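Local coordinates for 6-phosphogluconate dehydrogenase, NAD-binding (Mycolicibacterium smegmatis MC2 155, PDB 6SMT), which reduces imines with S selectivity as an imine reductase, binding NADPH, which probably supplies the hydride, at residues 75-80 with 119-124; 59-64 with 88-93. All coordinates share one frame; numbering follows the deposited sequence.

Contact 1: residues 75-80 with 119-124; sequences VDHDAV and GRYLDG. With NDP (NADPH dihydro-nicotinamide-adenine-dinucleotide phosphate), chain L.
Tyr121 sets its hydroxyl at the edge of the His77 ring: the imidazole reaches out from the first turn of helix 77-87, and the phenol comes from strand 120-126 in the opposite direction, its CG anti to the backbone N (chi1 -175°). Beyond CB, the ring of His77 carries CG2 of Val80 over one face, 4.1 Å above its plane. Its ND1 is hydrogen-bonded to Thr110 OG1 on helix 104-116, which, with a water at NE2, helps hold the ring's rotation. At the tip, CE1 lies 3.3 Å from Tyr121 OH, which sits in the ring plane, and NE2 is 2.7 Å from the water, in the same plane. That water lies 2.8 Å from Asp123 OD1 and can donate to it, so it can link imidazole and carboxylate, whose planes are 58° apart. Tyr121 OH gives its proton to the same OD1 at 2.6 Å; Asp123 OD1 receives it on its anti lone pair, turned away from OD2. Two residues apart, Tyr121 and Asp123 share one face of the strand. Asp76 caps the helix, its OD1 taking Ala79 N at 3.0 Å with an N-H...O angle of 158°. On the cofactor side, Val75 CG1 packs against C8A of the adenine, and Ala79 CB lies 3.5 Å from C5A. A loop and helix start lining the dinucleotide after a central parallel strand, here 69-72, is characteristic of the Rossmann fold.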
loop_
_atom_site.group_PDB
_atom_site.type_symbol
_atom_site.label_atom_id
_atom_site.label_comp_id
_atom_site.label_asym_id
_atom_site.label_seq_id
_atom_site.Cartn_x
_atom_site.Cartn_y
_atom_site.Cartn_z
ATOM N N VAL B 75 1.951 18.992 15.722
ATOM C CA VAL B 75 1.850 18.771 14.254
ATOM C C VAL B 75 3.221 18.726 13.611
ATOM O O VAL B 75 3.418 17.847 12.783
ATOM C CB VAL B 75 0.941 19.813 13.605
ATOM C CG1 VAL B 75 1.503 21.215 13.725
ATOM C CG2 VAL B 75 0.721 19.430 12.128
ATOM N N ASP B 76 4.172 19.591 13.952
ATOM C CA ASP B 76 5.468 19.626 13.289
ATOM C C ASP B 76 6.511 20.273 14.182
ATOM O O ASP B 76 6.199 20.657 15.329
ATOM C CB ASP B 76 5.365 20.340 11.938
ATOM C CG ASP B 76 5.001 21.843 12.033
ATOM O OD1 ASP B 76 5.002 22.435 13.086
ATOM O OD2 ASP B 76 4.584 22.466 10.944
ATOM N N HIS B 77 7.767 20.393 13.709
ATOM C CA HIS B 77 8.862 20.969 14.499
ATOM C C HIS B 77 8.762 22.497 14.551
ATOM O O HIS B 77 9.341 22.995 15.480
ATOM C CB HIS B 77 10.222 20.409 14.130
ATOM C CG HIS B 77 10.459 19.097 14.799
ATOM N ND1 HIS B 77 11.488 18.927 15.729
ATOM C CD2 HIS B 77 9.728 17.928 14.824
ATOM C CE1 HIS B 77 11.442 17.685 16.240
ATOM N NE2 HIS B 77 10.367 17.038 15.687
ATOM N N ASP B 78 8.021 23.163 13.675
ATOM C CA ASP B 78 7.813 24.614 13.947
ATOM C C ASP B 78 7.019 24.754 15.261
ATOM O O ASP B 78 7.392 25.586 16.138
ATOM C CB ASP B 78 7.108 25.332 12.815
ATOM C CG ASP B 78 8.034 25.585 11.621
ATOM O OD1 ASP B 78 9.238 25.662 11.785
ATOM O OD2 ASP B 78 7.480 25.839 10.602
ATOM N N ALA B 79 6.040 23.882 15.498
ATOM C CA ALA B 79 5.284 23.890 16.765
ATOM C C ALA B 79 6.166 23.419 17.875
ATOM O O ALA B 79 6.161 24.023 18.968
ATOM C CB ALA B 79 4.069 23.059 16.610
ATOM N N VAL B 80 6.921 22.312 17.736
ATOM C CA VAL B 80 7.836 21.876 18.807
ATOM C C VAL B 80 8.740 23.025 19.250
ATOM O O VAL B 80 8.877 23.220 20.444
ATOM C CB VAL B 80 8.702 20.678 18.356
ATOM C CG1 VAL B 80 9.766 20.303 19.370
ATOM C CG2 VAL B 80 7.822 19.473 18.086
ATOM N N GLY B 119 19.295 20.835 28.396
ATOM C CA GLY B 119 18.512 19.577 28.362
ATOM C C GLY B 119 19.213 18.515 27.529
ATOM O O GLY B 119 20.248 18.778 26.850
ATOM N N ARG B 120 18.627 17.327 27.531
ATOM C CA ARG B 120 19.024 16.100 26.776
ATOM C C ARG B 120 17.874 15.882 25.777
ATOM O O ARG B 120 16.735 16.309 26.110
ATOM C CB ARG B 120 19.247 15.022 27.848
ATOM C CG ARG B 120 20.556 15.229 28.629
ATOM C CD ARG B 120 20.941 14.076 29.527
ATOM N NE ARG B 120 19.912 13.838 30.498
ATOM C CZ ARG B 120 19.786 12.734 31.215
ATOM N NH1 ARG B 120 20.623 11.743 31.019
ATOM N NH2 ARG B 120 18.823 12.629 32.106
ATOM N N TYR B 121 18.171 15.335 24.601
ATOM C CA TYR B 121 17.099 15.141 23.598
ATOM C C TYR B 121 17.188 13.775 22.997
ATOM O O TYR B 121 18.271 13.338 22.592
ATOM C CB TYR B 121 17.221 16.195 22.488
ATOM C CG TYR B 121 16.105 16.154 21.476
ATOM C CD1 TYR B 121 14.852 16.619 21.776
ATOM C CD2 TYR B 121 16.318 15.674 20.225
ATOM C CE1 TYR B 121 13.851 16.614 20.847
ATOM C CE2 TYR B 121 15.334 15.690 19.256
ATOM C CZ TYR B 121 14.057 16.094 19.583
ATOM O OH TYR B 121 13.037 16.114 18.655
ATOM N N LEU B 122 16.038 13.132 22.841
ATOM C CA LEU B 122 15.883 12.006 21.899
ATOM C C LEU B 122 14.883 12.454 20.859
ATOM O O LEU B 122 13.897 13.127 21.209
ATOM C CB LEU B 122 15.399 10.701 22.518
ATOM C CG LEU B 122 16.317 10.124 23.541
ATOM C CD1 LEU B 122 15.606 8.961 24.257
ATOM C CD2 LEU B 122 17.592 9.634 22.900
ATOM N N ASP B 123 15.001 12.032 19.614
ATOM C CA ASP B 123 13.940 12.205 18.616
ATOM C C ASP B 123 13.227 10.882 18.449
ATOM O O ASP B 123 13.870 9.813 18.480
ATOM C CB ASP B 123 14.506 12.632 17.253
ATOM C CG ASP B 123 13.365 13.224 16.405
ATOM O OD1 ASP B 123 12.729 14.214 16.889
ATOM O OD2 ASP B 123 13.006 12.620 15.317
ATOM N N GLY B 124 11.914 10.903 18.322
ATOM C CA GLY B 124 11.150 9.678 18.126
ATOM C C GLY B 124 10.081 9.838 17.067
ATOM O O GLY B 124 9.744 10.945 16.688
HETATM P PA NDP L . -1.784 17.000 14.880
HETATM O O1A NDP L . -0.634 16.547 14.028
HETATM O O2A NDP L . -3.073 17.417 14.246
HETATM O O5B NDP L . -1.260 18.132 15.859
HETATM C C5B NDP L . -2.224 18.710 16.758
HETATM C C4B NDP L . -1.500 19.163 18.001
HETATM O O4B NDP L . -0.482 20.153 17.677
HETATM C C3B NDP L . -2.450 19.866 18.992
HETATM O O3B NDP L . -2.034 19.651 20.327
HETATM C C2B NDP L . -2.264 21.315 18.595
HETATM O O2B NDP L . -2.579 22.314 19.559
HETATM C C1B NDP L . -0.755 21.314 18.440
HETATM N N9A NDP L . -0.219 22.469 17.729
HETATM C C8A NDP L . -0.355 22.790 16.398
HETATM N N7A NDP L . 0.275 23.897 16.077
HETATM C C5A NDP L . 0.848 24.344 17.256
HETATM C C6A NDP L . 1.608 25.491 17.606
HETATM N N6A NDP L . 2.036 26.394 16.729
HETATM N N1A NDP L . 1.980 25.613 18.898
HETATM C C2A NDP L . 1.609 24.692 19.791
HETATM N N3A NDP L . 0.876 23.592 19.584
HETATM C C4A NDP L . 0.511 23.488 18.300
HETATM O O3 NDP L . -2.210 15.911 15.978
HETATM P PN NDP L . -2.025 14.394 16.284
HETATM O O1N NDP L . -2.287 14.207 17.712
HETATM O O2N NDP L . -2.833 13.602 15.319
HETATM O O5D NDP L . -0.494 14.062 15.919
HETATM C C5D NDP L . 0.571 14.610 16.687
HETATM C C4D NDP L . 1.851 14.141 16.039
HETATM O O4D NDP L . 1.894 12.694 16.146
HETATM C C3D NDP L . 2.030 14.486 14.554
HETATM O O3D NDP L . 3.355 14.898 14.241
HETATM C C2D NDP L . 1.715 13.169 13.868
HETATM O O2D NDP L . 2.326 12.975 12.596
HETATM C C1D NDP L . 2.168 12.131 14.861
HETATM N N1N NDP L . 1.440 10.850 14.768
HETATM C C2N NDP L . 0.072 10.824 14.829
HETATM C C3N NDP L . -0.624 9.675 14.661
HETATM C C7N NDP L . -2.099 9.624 14.712
HETATM O O7N NDP L . -2.615 8.505 14.489
HETATM N N7N NDP L . -2.834 10.683 15.007
HETATM C C4N NDP L . 0.070 8.436 14.374
HETATM C C5N NDP L . 1.517 8.505 14.382
HETATM C C6N NDP L . 2.151 9.636 14.603
HETATM P P2B NDP L . -4.144 22.735 19.694
HETATM O O1X NDP L . -4.074 24.042 20.541
HETATM O O2X NDP L . -4.638 23.027 18.279
HETATM O O3X NDP L . -4.924 21.648 20.318
HETATM O O HOH W 1 10.009 14.464 16.549
#

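Contact 2: residues 59-64 with 88-93; sequences TPAAAI and GDAPAG
Ala90 meets Ala61 and Ile64 on successive turns of helix 60-65, by van der Waals contact without a hydrogen bond across. The methyl of Ala90 points at the helix and settles between these two residues, its CB 4.0 Å from Ile64 CG2 and close to Ala61 CB as well. The same CB comes within 3.4 Å of the backbone oxygen Ala61 O. Ile64 uses its CG2 branch, set anti to the backbone N, to lie alongside the loop; there it touches Ala90 O at 3.7 Å. The branch also meets the ring of Pro91, through CG. Helix 60-65 and the loop after helix 77-87 belong to the nucleotide-binding, Rossmann-type domain, and the contact joins two successive connections on one face of its sheet. Ile64 also touches Leu16 of strand 12-16 and Ala87 of helix 77-87. Hydrogen bonds act within each segment. Thr59 is the N-cap of helix 60-65: its OG1 accepts from Ala62 N at 3.0 Å and a nearly straight 168°. On the loop side, Asp89 to Ala92 form a type I turn closed by Ala92 N to Asp89 O, 2.9 Å, just after Gly88 has ended helix 77-87 with positive phi.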
loop_
_atom_site.group_PDB
_atom_site.type_symbol
_atom_site.label_atom_id
_atom_site.label_comp_id
_atom_site.label_asym_id
_atom_site.label_seq_id
_atom_site.Cartn_x
_atom_site.Cartn_y
_atom_site.Cartn_z
ATOM N N THR B 59 1.640 26.508 31.539
ATOM C CA THR B 59 2.597 26.992 30.535
ATOM C C THR B 59 3.510 25.815 30.172
ATOM O O THR B 59 3.682 24.886 30.974
ATOM C CB THR B 59 3.475 28.129 31.071
ATOM O OG1 THR B 59 4.338 27.646 32.089
ATOM C CG2 THR B 59 2.625 29.307 31.523
ATOM N N PRO B 60 4.166 25.857 28.992
ATOM C CA PRO B 60 5.207 24.859 28.700
ATOM C C PRO B 60 6.345 24.804 29.696
ATOM O O PRO B 60 6.796 23.761 30.073
ATOM C CB PRO B 60 5.780 25.271 27.361
ATOM C CG PRO B 60 4.649 26.021 26.753
ATOM C CD PRO B 60 3.927 26.775 27.870
ATOM N N ALA B 61 6.825 25.945 30.245
ATOM C CA ALA B 61 7.881 25.901 31.265
ATOM C C ALA B 61 7.421 25.151 32.508
ATOM O O ALA B 61 8.141 24.334 33.030
ATOM C CB ALA B 61 8.253 27.335 31.627
ATOM N N ALA B 62 6.238 25.457 33.019
ATOM C CA ALA B 62 5.741 24.769 34.220
ATOM C C ALA B 62 5.491 23.278 33.949
ATOM O O ALA B 62 5.838 22.455 34.803
ATOM C CB ALA B 62 4.479 25.419 34.729
ATOM N N ALA B 63 5.039 22.981 32.748
ATOM C CA ALA B 63 4.809 21.558 32.369
ATOM C C ALA B 63 6.136 20.798 32.377
ATOM O O ALA B 63 6.190 19.718 32.953
ATOM C CB ALA B 63 4.108 21.536 31.048
ATOM N N ILE B 64 7.137 21.309 31.691
ATOM C CA ILE B 64 8.441 20.627 31.577
ATOM C C ILE B 64 9.113 20.559 32.957
ATOM O O ILE B 64 9.628 19.529 33.373
ATOM C CB ILE B 64 9.284 21.282 30.477
ATOM C CG1 ILE B 64 8.645 20.938 29.135
ATOM C CG2 ILE B 64 10.716 20.816 30.582
ATOM C CD1 ILE B 64 9.247 21.643 28.008
ATOM N N GLY B 88 11.719 28.147 27.761
ATOM C CA GLY B 88 12.970 28.793 28.177
ATOM C C GLY B 88 13.940 27.800 28.801
ATOM O O GLY B 88 14.303 26.790 28.143
ATOM N N ASP B 89 14.352 27.993 30.061
ATOM C CA ASP B 89 15.398 27.139 30.685
ATOM C C ASP B 89 14.797 25.933 31.405
ATOM O O ASP B 89 15.561 25.152 31.997
ATOM C CB ASP B 89 16.241 27.966 31.674
ATOM C CG ASP B 89 16.998 29.057 30.947
ATOM O OD1 ASP B 89 17.646 28.727 29.922
ATOM O OD2 ASP B 89 16.954 30.247 31.449
ATOM N N ALA B 90 13.473 25.719 31.316
ATOM C CA ALA B 90 12.799 24.590 32.017
ATOM C C ALA B 90 13.399 23.253 31.633
ATOM O O ALA B 90 13.462 22.358 32.487
ATOM C CB ALA B 90 11.308 24.576 31.822
ATOM N N PRO B 91 13.820 23.021 30.356
ATOM C CA PRO B 91 14.434 21.737 30.086
ATOM C C PRO B 91 15.772 21.398 30.717
ATOM O O PRO B 91 16.265 20.303 30.621
ATOM C CB PRO B 91 14.580 21.709 28.561
ATOM C CG PRO B 91 13.623 22.740 28.056
ATOM C CD PRO B 91 13.658 23.821 29.129
ATOM N N ALA B 92 16.389 22.392 31.430
ATOM C CA ALA B 92 17.745 22.178 31.953
ATOM C C ALA B 92 17.757 20.932 32.845
ATOM O O ALA B 92 16.909 20.869 33.784
ATOM C CB ALA B 92 18.214 23.426 32.733
ATOM N N GLY B 93 18.684 20.025 32.650
ATOM C CA GLY B 93 18.807 18.837 33.506
ATOM C C GLY B 93 17.682 17.814 33.301
ATOM O O GLY B 93 17.623 16.860 34.057
#

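In the fold
Contact 1 is the buried one, its centre about 14 Å from that of the chain, whereas contact 2 lies about 27 Å out and is partly buried. Both involve helix 77-87: contact 1 joins its start to strand 120-126, and contact 2 joins helix 60-65 to the loop that follows its far end. Their segments interleave along the chain. In contact 1 the helix start has two sides, one meeting NADPH largely through apolar atoms of Val75 and Ala79, the other facing the strand with an imidazole, a hydroxyl, a carboxylate and a water. Contact 2, farther from the chain centre, buries more surface (178 against 81 Å²) with alanine, isoleucine and proline.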